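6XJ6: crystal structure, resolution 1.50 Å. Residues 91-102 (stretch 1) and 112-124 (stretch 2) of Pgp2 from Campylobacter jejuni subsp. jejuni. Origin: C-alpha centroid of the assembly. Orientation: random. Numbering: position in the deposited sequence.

Stretch 1 91-102: YYGPFAFATTYP
Stretch 2 112-124: TGGGIWIHGYPLD

The two stretches run antiparallel, and a short piece of two-stranded sheet sets their register. Phe-97 faces Ile-118 as the hydrogen-bonded pair, CA to CA 5.2 Å, and Ala-98 faces Trp-117 as the non-hydrogen-bonded pair, CA to CA 4.3 Å. Around these bridges the backbone is extended, with phi/psi of -139/129 at Phe-97, -94/132 at Ala-98, -122/162 at Trp-117 and -101/128 at Ile-118. The same direction carries on outside the strands: Gly-93 lies beside Gly-120 (CA to CA 4.3 Å), Tyr-91, in a 3-10 segment, beside Pro-122 (4.0 Å between CA atoms), and Tyr-101 beside Gly-114 (5.7 Å, CA to CA).

Backbone hydrogen bonds hold this register. Phe-97 N gives to Ile-118 O at 2.9 Å and Ile-118 N returns to Phe-97 O at 2.8 Å, the reciprocal pair of an antiparallel bridge. Two residues along, Thr-99 N donates to Ile-116 O at 2.9 Å; past the other end, Gly-120 N donates to Tyr-92 O at 2.8 Å. Ile-118 O also receives a CA-H contact from Ala-96 CA at 3.3 Å.

Side-chain hydroxyls extend the pattern by targeting carbonyls. Thr-99, chi1 80° (p), sends OG1 to Ile-116 O at 2.8 Å, so that carbonyl takes two protons from one residue; OG1 in turn accepts a weak bond from Tyr-101 N at 3.4 Å. Tyr-101, chi1 179° (t), chi2 89°, reaches along the glycine-rich segment to place OH 2.8 Å from Thr-112 O, as donor. Gly-113 and Gly-114 lie at its ring edge, while its CB meets Ile-116 CG1 at 3.9 Å. The peptide bond before Pro-102 is cis, and Pro-102 CD sits 3.4 Å from Gly-113 O.

The aromatic contacts form around Tyr-92, chi1 -61° (m). Trp-117, also m at chi1 with chi2 -14°, turns an edge toward the Tyr-92 face, centroids 5.2 Å apart and planes at 53°. The Tyr-92 edge in turn meets the face of His-119, chi1 60° (p), again 5.2 Å between ring centroids, planes at 76°. His-119 ND1 donates to Gly-120 O at 2.8 Å, tying the ring to the backbone of the next residue. Small alanines line the indole: Ala-98 CB is 3.7 Å from Trp-117 CD1 and Ala-96 CB 3.9 Å from Trp-117 CE3. Phe-97 and Ile-118, both m at chi1, point to the opposite sheet face from Ala-98 and Trp-117. Farther out, Tyr-91 CD2 packs on Pro-122 CG at 3.7 Å.

Close approach at Gly-93 depends on an absent side chain. Its phi/psi of 86/-156 would jam a CB against the preceding carbonyl, and an ideal CB would lie 2.9 Å from Gly-120 CA.

Two ordered waters satisfy some of the remaining backbone groups, while Phe-95 O and His-119 NE2 stay buried without a partner. Water 1 donates to Tyr-91 O at 2.8 Å and Gly-120 O at 2.9 Å, bridging two carbonyls that cannot bond each other. Water 2 accepts from Ile-116 N at 3.0 Å.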

ATOM      1  N   TYR A  91      -6.923   3.569 -28.270  1.00 27.02           N
ATOM      2  CA  TYR A  91      -7.276   2.270 -27.721  1.00 26.23           C
ATOM      3  C   TYR A  91      -7.620   2.366 -26.242  1.00 23.91           C
ATOM      4  O   TYR A  91      -8.443   1.590 -25.745  1.00 23.94           O
ATOM      5  CB  TYR A  91      -6.117   1.296 -27.928  1.00 25.83           C
ATOM      6  CG  TYR A  91      -6.332  -0.029 -27.252  1.00 28.70           C
ATOM      7  CD1 TYR A  91      -5.791  -0.284 -25.999  1.00 28.41           C
ATOM      8  CD2 TYR A  91      -7.081  -1.026 -27.859  1.00 29.38           C
ATOM      9  CE1 TYR A  91      -5.988  -1.492 -25.370  1.00 30.12           C
ATOM     10  CE2 TYR A  91      -7.285  -2.239 -27.236  1.00 30.76           C
ATOM     11  CZ  TYR A  91      -6.736  -2.464 -25.992  1.00 28.88           C
ATOM     12  OH  TYR A  91      -6.929  -3.669 -25.365  1.00 31.28           O
ATOM     13  N   TYR A  92      -7.012   3.309 -25.528  1.00 23.51           N
ATOM     14  CA  TYR A  92      -7.173   3.412 -24.082  1.00 22.06           C
ATOM     15  C   TYR A  92      -8.335   4.300 -23.668  1.00 22.25           C
ATOM     16  O   TYR A  92      -8.560   4.476 -22.466  1.00 21.23           O
ATOM     17  CB  TYR A  92      -5.884   3.939 -23.448  1.00 20.66           C
ATOM     18  CG  TYR A  92      -4.703   3.025 -23.684  1.00 19.73           C
ATOM     19  CD1 TYR A  92      -4.565   1.845 -22.968  1.00 20.82           C
ATOM     20  CD2 TYR A  92      -3.743   3.330 -24.639  1.00 22.31           C
ATOM     21  CE1 TYR A  92      -3.493   0.999 -23.185  1.00 22.08           C
ATOM     22  CE2 TYR A  92      -2.675   2.496 -24.863  1.00 23.32           C
ATOM     23  CZ  TYR A  92      -2.551   1.332 -24.133  1.00 22.86           C
ATOM     24  OH  TYR A  92      -1.485   0.496 -24.357  1.00 25.68           O
ATOM     25  N   GLY A  93      -9.086   4.845 -24.619  1.00 24.33           N
ATOM     26  CA  GLY A  93     -10.131   5.784 -24.300  1.00 26.02           C
ATOM     27  C   GLY A  93      -9.595   7.200 -24.198  1.00 25.80           C
ATOM     28  O   GLY A  93      -8.554   7.535 -24.766  1.00 29.13           O
ATOM     29  N   PRO A  94     -10.298   8.062 -23.458  1.00 25.94           N
ATOM     30  CA  PRO A  94      -9.925   9.487 -23.457  1.00 26.63           C
ATOM     31  C   PRO A  94      -8.671   9.805 -22.662  1.00 25.76           C
ATOM     32  O   PRO A  94      -8.004  10.804 -22.956  1.00 28.26           O
ATOM     33  CB  PRO A  94     -11.161  10.170 -22.860  1.00 28.83           C
ATOM     34  CG  PRO A  94     -11.774   9.121 -21.989  1.00 28.59           C
ATOM     35  CD  PRO A  94     -11.518   7.807 -22.676  1.00 27.41           C
ATOM     36  N   PHE A  95      -8.335   8.996 -21.662  1.00 24.03           N
ATOM     37  CA  PHE A  95      -7.175   9.248 -20.817  1.00 22.77           C
ATOM     38  C   PHE A  95      -7.014   8.090 -19.845  1.00 19.63           C
ATOM     39  O   PHE A  95      -7.828   7.161 -19.848  1.00 21.25           O
ATOM     40  CB  PHE A  95      -7.294  10.584 -20.065  1.00 24.12           C
ATOM     41  CG  PHE A  95      -8.649  10.839 -19.450  1.00 23.52           C
ATOM     42  CD1 PHE A  95      -9.524  11.742 -20.030  1.00 26.65           C
ATOM     43  CD2 PHE A  95      -9.036  10.198 -18.284  1.00 23.33           C
ATOM     44  CE1 PHE A  95     -10.768  11.991 -19.470  1.00 24.73           C
ATOM     45  CE2 PHE A  95     -10.279  10.448 -17.712  1.00 24.21           C
ATOM     46  CZ  PHE A  95     -11.144  11.348 -18.306  1.00 23.35           C
ATOM     47  N   ALA A  96      -5.978   8.138 -19.009  1.00 18.82           N
ATOM     48  CA  ALA A  96      -5.612   7.005 -18.173  1.00 17.51           C
ATOM     49  C   ALA A  96      -4.970   7.505 -16.890  1.00 17.65           C
ATOM     50  O   ALA A  96      -4.603   8.677 -16.760  1.00 18.49           O
ATOM     51  CB  ALA A  96      -4.649   6.062 -18.907  1.00 18.16           C
ATOM     52  N   PHE A  97      -4.822   6.579 -15.945  1.00 16.56           N
ATOM     53  CA  PHE A  97      -4.204   6.833 -14.651  1.00 16.01           C
ATOM     54  C   PHE A  97      -3.337   5.625 -14.332  1.00 16.36           C
ATOM     55  O   PHE A  97      -3.812   4.487 -14.398  1.00 15.42           O
ATOM     56  CB  PHE A  97      -5.260   6.977 -13.547  1.00 16.16           C
ATOM     57  CG  PHE A  97      -6.327   7.997 -13.841  1.00 16.15           C
ATOM     58  CD1 PHE A  97      -7.370   7.695 -14.708  1.00 19.34           C
ATOM     59  CD2 PHE A  97      -6.298   9.251 -13.242  1.00 17.98           C
ATOM     60  CE1 PHE A  97      -8.356   8.621 -14.982  1.00 20.71           C
ATOM     61  CE2 PHE A  97      -7.288  10.187 -13.511  1.00 19.71           C
ATOM     62  CZ  PHE A  97      -8.317   9.869 -14.388  1.00 21.15           C
ATOM     63  N   ALA A  98      -2.080   5.852 -13.983  1.00 15.99           N
ATOM     64  CA  ALA A  98      -1.163   4.739 -13.776  1.00 16.01           C
ATOM     65  C   ALA A  98      -1.120   4.350 -12.306  1.00 14.73           C
ATOM     66  O   ALA A  98      -0.983   5.217 -11.436  1.00 16.50           O
ATOM     67  CB  ALA A  98       0.243   5.092 -14.264  1.00 16.13           C
ATOM     68  N   THR A  99      -1.244   3.051 -12.029  1.00 13.40           N
ATOM     69  CA  THR A  99      -0.973   2.555 -10.688  1.00 13.53           C
ATOM     70  C   THR A  99       0.517   2.283 -10.550  1.00 13.90           C
ATOM     71  O   THR A  99       1.253   2.194 -11.536  1.00 15.36           O
ATOM     72  CB  THR A  99      -1.735   1.262 -10.363  1.00 13.81           C
ATOM     73  OG1 THR A  99      -1.053   0.132 -10.935  1.00 13.52           O
ATOM     74  CG2 THR A  99      -3.184   1.300 -10.843  1.00 15.67           C
ATOM     75  N   THR A 100       0.961   2.124  -9.302  1.00 14.45           N
ATOM     76  CA  THR A 100       2.375   1.958  -8.997  1.00 14.03           C
ATOM     77  C   THR A 100       2.850   0.503  -9.040  1.00 14.32           C
ATOM     78  O   THR A 100       3.924   0.205  -8.505  1.00 16.06           O
ATOM     79  CB  THR A 100       2.695   2.567  -7.637  1.00 15.40           C
ATOM     80  OG1 THR A 100       1.763   2.064  -6.674  1.00 15.23           O
ATOM     81  CG2 THR A 100       2.594   4.080  -7.707  1.00 16.47           C
ATOM     82  N   TYR A 101       2.102  -0.401  -9.663  1.00 12.50           N
ATOM     83  CA  TYR A 101       2.606  -1.762  -9.812  1.00 13.62           C
ATOM     84  C   TYR A 101       3.880  -1.752 -10.658  1.00 13.35           C
ATOM     85  O   TYR A 101       3.899  -1.141 -11.738  1.00 15.71           O
ATOM     86  CB  TYR A 101       1.595  -2.713 -10.458  1.00 14.64           C
ATOM     87  CG  TYR A 101       2.199  -4.094 -10.608  1.00 14.02           C
ATOM     88  CD1 TYR A 101       2.093  -5.038  -9.597  1.00 14.27           C
ATOM     89  CD2 TYR A 101       2.935  -4.428 -11.732  1.00 15.10           C
ATOM     90  CE1 TYR A 101       2.684  -6.282  -9.709  1.00 14.56           C
ATOM     91  CE2 TYR A 101       3.531  -5.669 -11.849  1.00 14.25           C
ATOM     92  CZ  TYR A 101       3.394  -6.593 -10.835  1.00 14.19           C
ATOM     93  OH  TYR A 101       3.981  -7.831 -10.934  1.00 16.40           O
ATOM     94  N   PRO A 102       4.946  -2.443 -10.234  1.00 14.94           N
ATOM     95  CA  PRO A 102       5.120  -3.219  -9.004  1.00 14.24           C
ATOM     96  C   PRO A 102       5.577  -2.345  -7.851  1.00 13.97           C
ATOM     97  O   PRO A 102       6.427  -1.468  -8.026  1.00 16.00           O
ATOM     98  CB  PRO A 102       6.223  -4.217  -9.380  1.00 16.49           C
ATOM     99  CG  PRO A 102       7.050  -3.481 -10.359  1.00 18.71           C
ATOM    100  CD  PRO A 102       6.101  -2.600 -11.138  1.00 17.31           C
ATOM    101  N   THR A 112       7.590  -9.033 -11.791  1.00 19.79           N
ATOM    102  CA  THR A 112       7.912  -8.148 -12.897  1.00 19.00           C
ATOM    103  C   THR A 112       6.626  -7.685 -13.566  1.00 19.92           C
ATOM    104  O   THR A 112       5.517  -8.097 -13.206  1.00 20.63           O
ATOM    105  CB  THR A 112       8.825  -8.828 -13.925  1.00 21.34           C
ATOM    106  OG1 THR A 112       8.165  -9.983 -14.464  1.00 23.06           O
ATOM    107  CG2 THR A 112      10.151  -9.225 -13.295  1.00 22.65           C
ATOM    108  N   GLY A 113       6.787  -6.827 -14.550  1.00 20.68           N
ATOM    109  CA  GLY A 113       5.669  -6.240 -15.248  1.00 22.05           C
ATOM    110  C   GLY A 113       5.499  -4.778 -14.883  1.00 18.74           C
ATOM    111  O   GLY A 113       6.326  -4.162 -14.202  1.00 21.16           O
ATOM    112  N   GLY A 114       4.380  -4.235 -15.336  1.00 19.44           N
ATOM    113  CA  GLY A 114       4.131  -2.816 -15.225  1.00 18.09           C
ATOM    114  C   GLY A 114       2.971  -2.443 -16.120  1.00 16.57           C
ATOM    115  O   GLY A 114       2.248  -3.307 -16.614  1.00 19.75           O
ATOM    116  N   GLY A 115       2.810  -1.141 -16.320  1.00 17.86           N
ATOM    117  CA  GLY A 115       1.749  -0.666 -17.190  1.00 18.08           C
ATOM    118  C   GLY A 115       0.369  -1.059 -16.715  1.00 16.74           C
ATOM    119  O   GLY A 115      -0.516  -1.339 -17.539  1.00 18.99           O
ATOM    120  N   ILE A 116       0.157  -1.080 -15.402  1.00 15.89           N
ATOM    121  CA  ILE A 116      -1.143  -1.380 -14.824  1.00 15.16           C
ATOM    122  C   ILE A 116      -1.831  -0.048 -14.570  1.00 15.92           C
ATOM    123  O   ILE A 116      -1.484   0.683 -13.633  1.00 14.36           O
ATOM    124  CB  ILE A 116      -1.020  -2.211 -13.539  1.00 14.01           C
ATOM    125  CG1 ILE A 116      -0.284  -3.527 -13.814  1.00 16.42           C
ATOM    126  CG2 ILE A 116      -2.392  -2.460 -12.938  1.00 14.27           C
ATOM    127  CD1 ILE A 116      -0.928  -4.416 -14.875  1.00 18.29           C
ATOM    128  N   TRP A 117      -2.798   0.268 -15.423  1.00 14.21           N
ATOM    129  CA  TRP A 117      -3.478   1.547 -15.436  1.00 13.73           C
ATOM    130  C   TRP A 117      -4.970   1.333 -15.247  1.00 15.08           C
ATOM    131  O   TRP A 117      -5.493   0.232 -15.433  1.00 16.67           O
ATOM    132  CB  TRP A 117      -3.316   2.239 -16.799  1.00 15.42           C
ATOM    133  CG  TRP A 117      -1.909   2.466 -17.252  1.00 15.53           C
ATOM    134  CD1 TRP A 117      -0.774   2.380 -16.507  1.00 16.00           C
ATOM    135  CD2 TRP A 117      -1.501   2.851 -18.566  1.00 15.59           C
ATOM    136  NE1 TRP A 117       0.328   2.672 -17.286  1.00 17.12           N
ATOM    137  CE2 TRP A 117      -0.098   2.971 -18.554  1.00 16.82           C
ATOM    138  CE3 TRP A 117      -2.189   3.097 -19.759  1.00 18.56           C
ATOM    139  CZ2 TRP A 117       0.629   3.316 -19.689  1.00 19.12           C
ATOM    140  CZ3 TRP A 117      -1.465   3.446 -20.881  1.00 20.14           C
ATOM    141  CH2 TRP A 117      -0.073   3.558 -20.838  1.00 19.90           C
ATOM    142  N   ILE A 118      -5.644   2.416 -14.869  1.00 14.18           N
ATOM    143  CA  ILE A 118      -7.084   2.548 -15.016  1.00 15.80           C
ATOM    144  C   ILE A 118      -7.312   3.416 -16.243  1.00 18.30           C
ATOM    145  O   ILE A 118      -6.730   4.502 -16.357  1.00 17.09           O
ATOM    146  CB  ILE A 118      -7.707   3.188 -13.764  1.00 16.40           C
ATOM    147  CG1 ILE A 118      -7.488   2.288 -12.542  1.00 16.44           C
ATOM    148  CG2 ILE A 118      -9.199   3.484 -13.987  1.00 16.59           C
ATOM    149  CD1 ILE A 118      -7.926   2.920 -11.209  1.00 16.69           C
ATOM    150  N   HIS A 119      -8.132   2.940 -17.173  1.00 16.53           N
ATOM    151  CA  HIS A 119      -8.356   3.681 -18.407  1.00 17.12           C
ATOM    152  C   HIS A 119      -9.744   3.339 -18.934  1.00 18.34           C
ATOM    153  O   HIS A 119     -10.575   2.766 -18.221  1.00 18.44           O
ATOM    154  CB  HIS A 119      -7.213   3.438 -19.408  1.00 17.51           C
ATOM    155  CG  HIS A 119      -7.038   2.008 -19.817  1.00 17.01           C
ATOM    156  ND1 HIS A 119      -8.001   1.301 -20.501  1.00 18.98           N
ATOM    157  CD2 HIS A 119      -5.994   1.160 -19.652  1.00 19.21           C
ATOM    158  CE1 HIS A 119      -7.559   0.077 -20.739  1.00 20.51           C
ATOM    159  NE2 HIS A 119      -6.343  -0.034 -20.237  1.00 20.61           N
ATOM    160  N   GLY A 120     -10.003   3.717 -20.185  1.00 19.17           N
ATOM    161  CA  GLY A 120     -11.285   3.530 -20.804  1.00 19.88           C
ATOM    162  C   GLY A 120     -11.268   2.479 -21.891  1.00 21.13           C
ATOM    163  O   GLY A 120     -10.409   1.586 -21.928  1.00 20.67           O
ATOM    164  N   TYR A 121     -12.233   2.591 -22.798  1.00 24.88           N
ATOM    165  CA  TYR A 121     -12.446   1.651 -23.882  1.00 25.15           C
ATOM    166  C   TYR A 121     -11.985   2.248 -25.202  1.00 25.61           C
ATOM    167  O   TYR A 121     -11.988   3.474 -25.368  1.00 25.73           O
ATOM    168  CB  TYR A 121     -13.939   1.329 -24.001  1.00 25.90           C
ATOM    169  CG  TYR A 121     -14.458   0.357 -22.968  1.00 25.01           C
ATOM    170  CD1 TYR A 121     -14.908  -0.900 -23.338  1.00 24.08           C
ATOM    171  CD2 TYR A 121     -14.511   0.699 -21.625  1.00 24.51           C
ATOM    172  CE1 TYR A 121     -15.399  -1.790 -22.407  1.00 24.55           C
ATOM    173  CE2 TYR A 121     -14.990  -0.189 -20.684  1.00 24.06           C
ATOM    174  CZ  TYR A 121     -15.436  -1.433 -21.082  1.00 23.69           C
ATOM    175  OH  TYR A 121     -15.924  -2.320 -20.153  1.00 24.82           O
ATOM    176  N   PRO A 122     -11.597   1.410 -26.163  1.00 26.15           N
ATOM    177  CA  PRO A 122     -11.234   1.918 -27.488  1.00 26.61           C
ATOM    178  C   PRO A 122     -12.317   2.827 -28.047  1.00 29.41           C
ATOM    179  O   PRO A 122     -13.504   2.487 -28.050  1.00 33.61           O
ATOM    180  CB  PRO A 122     -11.090   0.641 -28.319  1.00 26.97           C
ATOM    181  CG  PRO A 122     -10.681  -0.391 -27.336  1.00 27.03           C
ATOM    182  CD  PRO A 122     -11.421  -0.052 -26.074  1.00 26.50           C
ATOM    183  N   LEU A 123     -11.896   4.003 -28.509  1.00 30.96           N
ATOM    184  CA  LEU A 123     -12.843   4.971 -29.044  1.00 33.59           C
ATOM    185  C   LEU A 123     -13.541   4.461 -30.297  1.00 38.10           C
ATOM    186  O   LEU A 123     -14.604   4.982 -30.654  1.00 42.76           O
ATOM    187  CB  LEU A 123     -12.126   6.287 -29.343  1.00 33.00           C
ATOM    188  CG  LEU A 123     -11.435   6.970 -28.159  1.00 34.48           C
ATOM    189  CD1 LEU A 123     -10.717   8.216 -28.631  1.00 36.88           C
ATOM    190  CD2 LEU A 123     -12.417   7.322 -27.061  1.00 34.96           C
ATOM    191  N   ASP A 124     -12.987   3.453 -30.965  1.00 39.20           N
ATOM    192  CA  ASP A 124     -13.604   2.918 -32.175  1.00 42.14           C
ATOM    193  C   ASP A 124     -14.662   1.856 -31.892  1.00 42.38           C
ATOM    194  O   ASP A 124     -15.226   1.298 -32.837  1.00 44.95           O
ATOM    195  CB  ASP A 124     -12.538   2.370 -33.136  1.00 43.42           C
ATOM    196  CG  ASP A 124     -11.873   1.106 -32.627  1.00 42.65           C
ATOM    197  OD1 ASP A 124     -12.217   0.635 -31.522  1.00 40.44           O
ATOM    198  OD2 ASP A 124     -10.993   0.580 -33.339  1.00 42.94           O
TER
HETATM  199  O   HOH W   1      -8.836  -0.136 -23.630  1.00 25.12           O
HETATM  200  O   HOH W   2       1.832  -0.097 -13.175  1.00 16.57           O